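Local coordinates for protein L-glyceraldehyde 3-phosphate reductase (Clostridium beijerinckii, PDB 6HG6) that binds NADPH and probably uses it to reduce aldehydes, as an aldo-keto reductase with a TIM-barrel fold linked to furfural detoxification, at residues I94-G99 / D133-H138. Sequence-based numbering, arbitrary orientation.
Sequences ISTKAG and DIFYHH. With NDP (NADPH dihydro-nicotinamide-adenine-dinucleotide phosphate), chain B.
I94 N donates an almost straight hydrogen bond to D133 OD2 (2.7 Å, 170°), on the anti side and tilted 27° out of the carboxylate plane. The same oxygen forms a salt bridge with R89. I94 O takes D133 N and, weakly, I134 N. S95 CB meets the edge of the Y136 ring at CE1, while S95 OG hydrogen-bonds D61. T96 N donates to I134 O, and T96 O accepts Y136 N. T96 CG2 lies 3.9 Å from F135 CD1, the two side chains running side by side. K97 carries two CH-pi contacts. Its CD sits over a face of the H138 ring (3.7 Å to the centroid), and its CE over a face of the Y136 ring, opposite I134 CG2. The chain then bends at chi4 (75°), and NZ reaches D61 (salt bridge) and Y66 OH. D61, Y66, K97 and H138 are consistent with the family's catalytic tetrad. H138 NE2 is 3.4 Å from NADPH N7N. A98 N donates to Y136 O, and A98 O accepts H138 N. A water joins G99 O to H137 NE2; H137 ND1 hydrogen-bonds Y170 OH. The strands are parallel neighbours in the TIM barrel, joined by helix 113-127. F135 packs on that helix and on helix 146-158; K97 and Y136 touch strand 189-195.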
ATOM      1  N   ILE A  94      10.348  -4.117  -1.316  1.00 14.89           N
ATOM      2  CA  ILE A  94       9.378  -5.210  -1.418  1.00 15.00           C
ATOM      3  C   ILE A  94       8.831  -5.479  -0.031  1.00 15.74           C
ATOM      4  O   ILE A  94       9.605  -5.637   0.927  1.00 15.70           O
ATOM      5  CB  ILE A  94      10.048  -6.441  -2.028  1.00 15.57           C
ATOM      6  CG1 ILE A  94      10.668  -6.114  -3.388  1.00 16.62           C
ATOM      7  CG2 ILE A  94       9.025  -7.563  -2.080  1.00 15.57           C
ATOM      8  CD1 ILE A  94      11.643  -7.159  -3.881  1.00 18.06           C
ATOM      9  N   SER A  95       7.526  -5.512   0.089  1.00 16.06           N
ATOM     10  CA  SER A  95       6.898  -5.835   1.380  1.00 16.90           C
ATOM     11  C   SER A  95       6.181  -7.186   1.287  1.00 17.70           C
ATOM     12  O   SER A  95       5.763  -7.620   0.193  1.00 18.76           O
ATOM     13  CB  SER A  95       5.918  -4.791   1.790  1.00 18.36           C
ATOM     14  OG  SER A  95       4.871  -4.734   0.811  1.00 21.36           O
ATOM     15  N   THR A  96       5.957  -7.782   2.442  1.00 16.43           N
ATOM     16  CA  THR A  96       4.909  -8.816   2.551  1.00 16.54           C
ATOM     17  C   THR A  96       4.313  -8.700   3.960  1.00 15.69           C
ATOM     18  O   THR A  96       4.733  -7.814   4.744  1.00 15.84           O
ATOM     19  CB  THR A  96       5.390 -10.220   2.182  1.00 17.60           C
ATOM     20  OG1 THR A  96       4.173 -10.962   2.002  1.00 19.60           O
ATOM     21  CG2 THR A  96       6.290 -10.819   3.238  1.00 17.75           C
ATOM     22  N   LYS A  97       3.325  -9.521   4.240  1.00 15.61           N
ATOM     23  CA  LYS A  97       2.513  -9.418   5.453  1.00 16.15           C
ATOM     24  C   LYS A  97       2.014 -10.806   5.832  1.00 16.54           C
ATOM     25  O   LYS A  97       1.932 -11.685   4.976  1.00 16.41           O
ATOM     26  CB  LYS A  97       1.289  -8.510   5.219  1.00 17.77           C
ATOM     27  CG  LYS A  97       1.526  -7.315   4.310  1.00 18.01           C
ATOM     28  CD  LYS A  97       0.333  -6.349   4.316  1.00 18.93           C
ATOM     29  CE  LYS A  97       0.495  -5.166   3.397  1.00 19.64           C
ATOM     30  NZ  LYS A  97       0.312  -5.595   1.992  1.00 19.97           N
ATOM     31  N   ALA A  98       1.669 -10.922   7.101  1.00 16.91           N
ATOM     32  CA  ALA A  98       0.973 -12.079   7.678  1.00 16.30           C
ATOM     33  C   ALA A  98      -0.005 -11.536   8.716  1.00 16.88           C
ATOM     34  O   ALA A  98       0.349 -10.574   9.476  1.00 16.26           O
ATOM     35  CB  ALA A  98       1.982 -13.012   8.297  1.00 16.59           C
ATOM     36  N   GLY A  99      -1.207 -12.084   8.750  1.00 17.54           N
ATOM     37  CA  GLY A  99      -2.201 -11.688   9.765  1.00 18.36           C
ATOM     38  C   GLY A  99      -3.633 -11.965   9.371  1.00 19.56           C
ATOM     39  O   GLY A  99      -4.498 -12.047  10.279  1.00 20.56           O
ATOM     40  N   ASP A 133      11.905  -5.877   2.425  1.00 15.00           N
ATOM     41  CA  ASP A 133      12.281  -4.547   2.977  1.00 15.12           C
ATOM     42  C   ASP A 133      11.385  -4.231   4.157  1.00 15.21           C
ATOM     43  O   ASP A 133      11.907  -3.665   5.129  1.00 14.91           O
ATOM     44  CB  ASP A 133      12.218  -3.488   1.885  1.00 15.69           C
ATOM     45  CG  ASP A 133      13.214  -3.851   0.794  1.00 16.90           C
ATOM     46  OD1 ASP A 133      14.407  -3.558   0.958  1.00 17.38           O
ATOM     47  OD2 ASP A 133      12.781  -4.497  -0.188  1.00 16.73           O
ATOM     48  N   ILE A 134      10.085  -4.526   4.026  1.00 14.81           N
ATOM     49  CA  ILE A 134       9.083  -4.241   5.072  1.00 14.89           C
ATOM     50  C   ILE A 134       8.311  -5.515   5.303  1.00 14.53           C
ATOM     51  O   ILE A 134       7.721  -6.057   4.353  1.00 15.30           O
ATOM     52  CB  ILE A 134       8.165  -3.050   4.718  1.00 15.85           C
ATOM     53  CG1 ILE A 134       8.971  -1.812   4.312  1.00 17.39           C
ATOM     54  CG2 ILE A 134       7.259  -2.799   5.908  1.00 16.37           C
ATOM     55  CD1 ILE A 134       8.117  -0.740   3.623  1.00 19.28           C
ATOM     56  N   PHE A 135       8.200  -5.889   6.554  1.00 14.75           N
ATOM     57  CA  PHE A 135       7.339  -7.029   6.930  1.00 14.49           C
ATOM     58  C   PHE A 135       6.262  -6.518   7.876  1.00 15.20           C
ATOM     59  O   PHE A 135       6.566  -5.968   8.917  1.00 16.06           O
ATOM     60  CB  PHE A 135       8.170  -8.146   7.543  1.00 14.47           C
ATOM     61  CG  PHE A 135       7.357  -9.354   7.926  1.00 14.92           C
ATOM     62  CD1 PHE A 135       6.500  -9.946   7.032  1.00 15.87           C
ATOM     63  CD2 PHE A 135       7.505  -9.933   9.168  1.00 16.01           C
ATOM     64  CE1 PHE A 135       5.786 -11.086   7.372  1.00 15.65           C
ATOM     65  CE2 PHE A 135       6.831 -11.099   9.495  1.00 16.25           C
ATOM     66  CZ  PHE A 135       5.953 -11.658   8.610  1.00 16.00           C
ATOM     67  N   TYR A 136       5.009  -6.756   7.511  1.00 15.49           N
ATOM     68  CA  TYR A 136       3.865  -6.217   8.259  1.00 15.89           C
ATOM     69  C   TYR A 136       3.076  -7.271   9.017  1.00 16.10           C
ATOM     70  O   TYR A 136       2.876  -8.364   8.480  1.00 16.02           O
ATOM     71  CB  TYR A 136       2.820  -5.693   7.290  1.00 16.37           C
ATOM     72  CG  TYR A 136       3.134  -4.410   6.575  1.00 16.34           C
ATOM     73  CD1 TYR A 136       3.730  -4.410   5.324  1.00 16.46           C
ATOM     74  CD2 TYR A 136       2.689  -3.215   7.090  1.00 16.93           C
ATOM     75  CE1 TYR A 136       3.892  -3.243   4.602  1.00 17.08           C
ATOM     76  CE2 TYR A 136       2.875  -2.031   6.407  1.00 17.94           C
ATOM     77  CZ  TYR A 136       3.459  -2.049   5.151  1.00 17.78           C
ATOM     78  OH  TYR A 136       3.629  -0.881   4.472  1.00 19.55           O
ATOM     79  N   HIS A 137       2.619  -6.896  10.204  1.00 16.48           N
ATOM     80  CA  HIS A 137       1.467  -7.558  10.842  1.00 16.62           C
ATOM     81  C   HIS A 137       0.251  -6.985  10.078  1.00 17.78           C
ATOM     82  O   HIS A 137       0.058  -5.774  10.047  1.00 16.90           O
ATOM     83  CB  HIS A 137       1.421  -7.372  12.345  1.00 17.18           C
ATOM     84  CG  HIS A 137       0.361  -8.220  12.979  1.00 17.56           C
ATOM     85  ND1 HIS A 137      -0.322  -7.845  14.116  1.00 19.03           N
ATOM     86  CD2 HIS A 137      -0.135  -9.426  12.606  1.00 17.77           C
ATOM     87  CE1 HIS A 137      -1.180  -8.778  14.469  1.00 19.62           C
ATOM     88  NE2 HIS A 137      -1.101  -9.783  13.543  1.00 19.04           N
ATOM     89  N   HIS A 138      -0.486  -7.853   9.399  1.00 17.50           N
ATOM     90  CA  HIS A 138      -1.492  -7.463   8.387  1.00 18.27           C
ATOM     91  C   HIS A 138      -2.754  -6.840   8.996  1.00 19.30           C
ATOM     92  O   HIS A 138      -3.445  -6.096   8.298  1.00 19.83           O
ATOM     93  CB  HIS A 138      -1.790  -8.684   7.521  1.00 18.64           C
ATOM     94  CG  HIS A 138      -2.327  -8.378   6.167  1.00 19.62           C
ATOM     95  ND1 HIS A 138      -2.414  -9.355   5.204  1.00 20.05           N
ATOM     96  CD2 HIS A 138      -2.815  -7.241   5.617  1.00 20.12           C
ATOM     97  CE1 HIS A 138      -2.936  -8.839   4.116  1.00 21.13           C
ATOM     98  NE2 HIS A 138      -3.214  -7.554   4.346  1.00 21.41           N
TER
HETATM   99  PA  NDP B 401      -7.090   1.238  -5.975  0.70 32.74           P
HETATM  100  O1A NDP B 401      -8.123   1.789  -5.050  0.70 23.24           O
HETATM  101  O2A NDP B 401      -5.974   2.039  -6.566  0.70 27.82           O
HETATM  102  O5B NDP B 401      -7.806   0.395  -7.143  0.70 30.48           O
HETATM  103  C5B NDP B 401      -6.993  -0.221  -8.177  0.70 32.03           C
HETATM  104  C4B NDP B 401      -7.868  -0.594  -9.345  0.70 32.06           C
HETATM  105  O4B NDP B 401      -8.560   0.602  -9.790  0.70 32.09           O
HETATM  106  C3B NDP B 401      -7.162  -1.137 -10.595  0.70 33.54           C
HETATM  107  O3B NDP B 401      -6.972  -2.549 -10.573  0.70 31.87           O
HETATM  108  C2B NDP B 401      -8.138  -0.722 -11.688  0.70 34.23           C
HETATM  109  O2B NDP B 401      -9.213  -1.657 -11.666  0.70 38.68           O
HETATM  110  C1B NDP B 401      -8.616   0.639 -11.195  0.70 33.78           C
HETATM  111  N9A NDP B 401      -7.820   1.783 -11.623  0.70 34.83           N
HETATM  112  C8A NDP B 401      -6.526   2.080 -11.272  0.70 35.78           C
HETATM  113  N7A NDP B 401      -6.097   3.212 -11.771  0.70 35.30           N
HETATM  114  C5A NDP B 401      -7.175   3.697 -12.497  0.70 34.90           C
HETATM  115  C6A NDP B 401      -7.355   4.867 -13.262  0.70 36.26           C
HETATM  116  N6A NDP B 401      -6.412   5.792 -13.426  0.70 36.27           N
HETATM  117  N1A NDP B 401      -8.564   5.053 -13.851  0.70 38.21           N
HETATM  118  C2A NDP B 401      -9.509   4.117 -13.680  0.70 38.31           C
HETATM  119  N3A NDP B 401      -9.455   2.987 -12.978  0.70 37.78           N
HETATM  120  C4A NDP B 401      -8.249   2.831 -12.403  0.70 37.21           C
HETATM  121  O3  NDP B 401      -6.299   0.078  -5.172  0.70 32.63           O
HETATM  122  PN  NDP B 401      -6.646  -1.403  -4.674  0.70 33.41           P
HETATM  123  O1N NDP B 401      -6.399  -2.322  -5.823  0.70 33.60           O
HETATM  124  O2N NDP B 401      -7.953  -1.446  -3.951  0.70 35.28           O
HETATM  125  O5D NDP B 401      -5.474  -1.606  -3.584  0.70 32.55           O
HETATM  126  C5D NDP B 401      -4.129  -1.213  -3.960  0.70 29.31           C
HETATM  127  C4D NDP B 401      -3.136  -2.006  -3.143  0.70 23.55           C
HETATM  128  O4D NDP B 401      -3.334  -1.719  -1.747  0.70 27.34           O
HETATM  129  C3D NDP B 401      -3.260  -3.526  -3.203  0.70 25.75           C
HETATM  130  O3D NDP B 401      -2.695  -4.028  -4.406  0.70 26.41           O
HETATM  131  C2D NDP B 401      -2.484  -3.906  -1.936  0.70 25.29           C
HETATM  132  O2D NDP B 401      -1.102  -3.851  -2.177  0.70 21.22           O
HETATM  133  C1D NDP B 401      -2.907  -2.816  -0.955  0.70 27.84           C
HETATM  134  N1N NDP B 401      -4.024  -3.247  -0.078  0.70 28.84           N
HETATM  135  C2N NDP B 401      -3.796  -3.461   1.260  0.70 30.28           C
HETATM  136  C3N NDP B 401      -4.691  -4.112   2.065  0.70 30.20           C
HETATM  137  C7N NDP B 401      -4.358  -4.310   3.520  0.70 30.62           C
HETATM  138  O7N NDP B 401      -3.240  -3.993   3.967  0.70 25.81           O
HETATM  139  N7N NDP B 401      -5.302  -4.861   4.282  0.70 24.74           N
HETATM  140  C4N NDP B 401      -5.969  -4.590   1.431  0.70 32.33           C
HETATM  141  C5N NDP B 401      -6.197  -4.129   0.046  0.70 31.83           C
HETATM  142  C6N NDP B 401      -5.289  -3.435  -0.604  0.70 29.55           C
HETATM  143  P2B NDP B 401      -9.949  -1.970 -13.071  0.70 39.52           P
HETATM  144  O1X NDP B 401      -9.045  -1.784 -14.272  0.70 39.29           O
HETATM  145  O2X NDP B 401     -10.411  -3.412 -12.929  0.70 41.67           O
HETATM  146  O3X NDP B 401     -11.103  -0.978 -13.051  0.70 44.74           O
HETATM  147  O   HOH W   1      -3.648 -10.780  12.838  1.00 22.81           O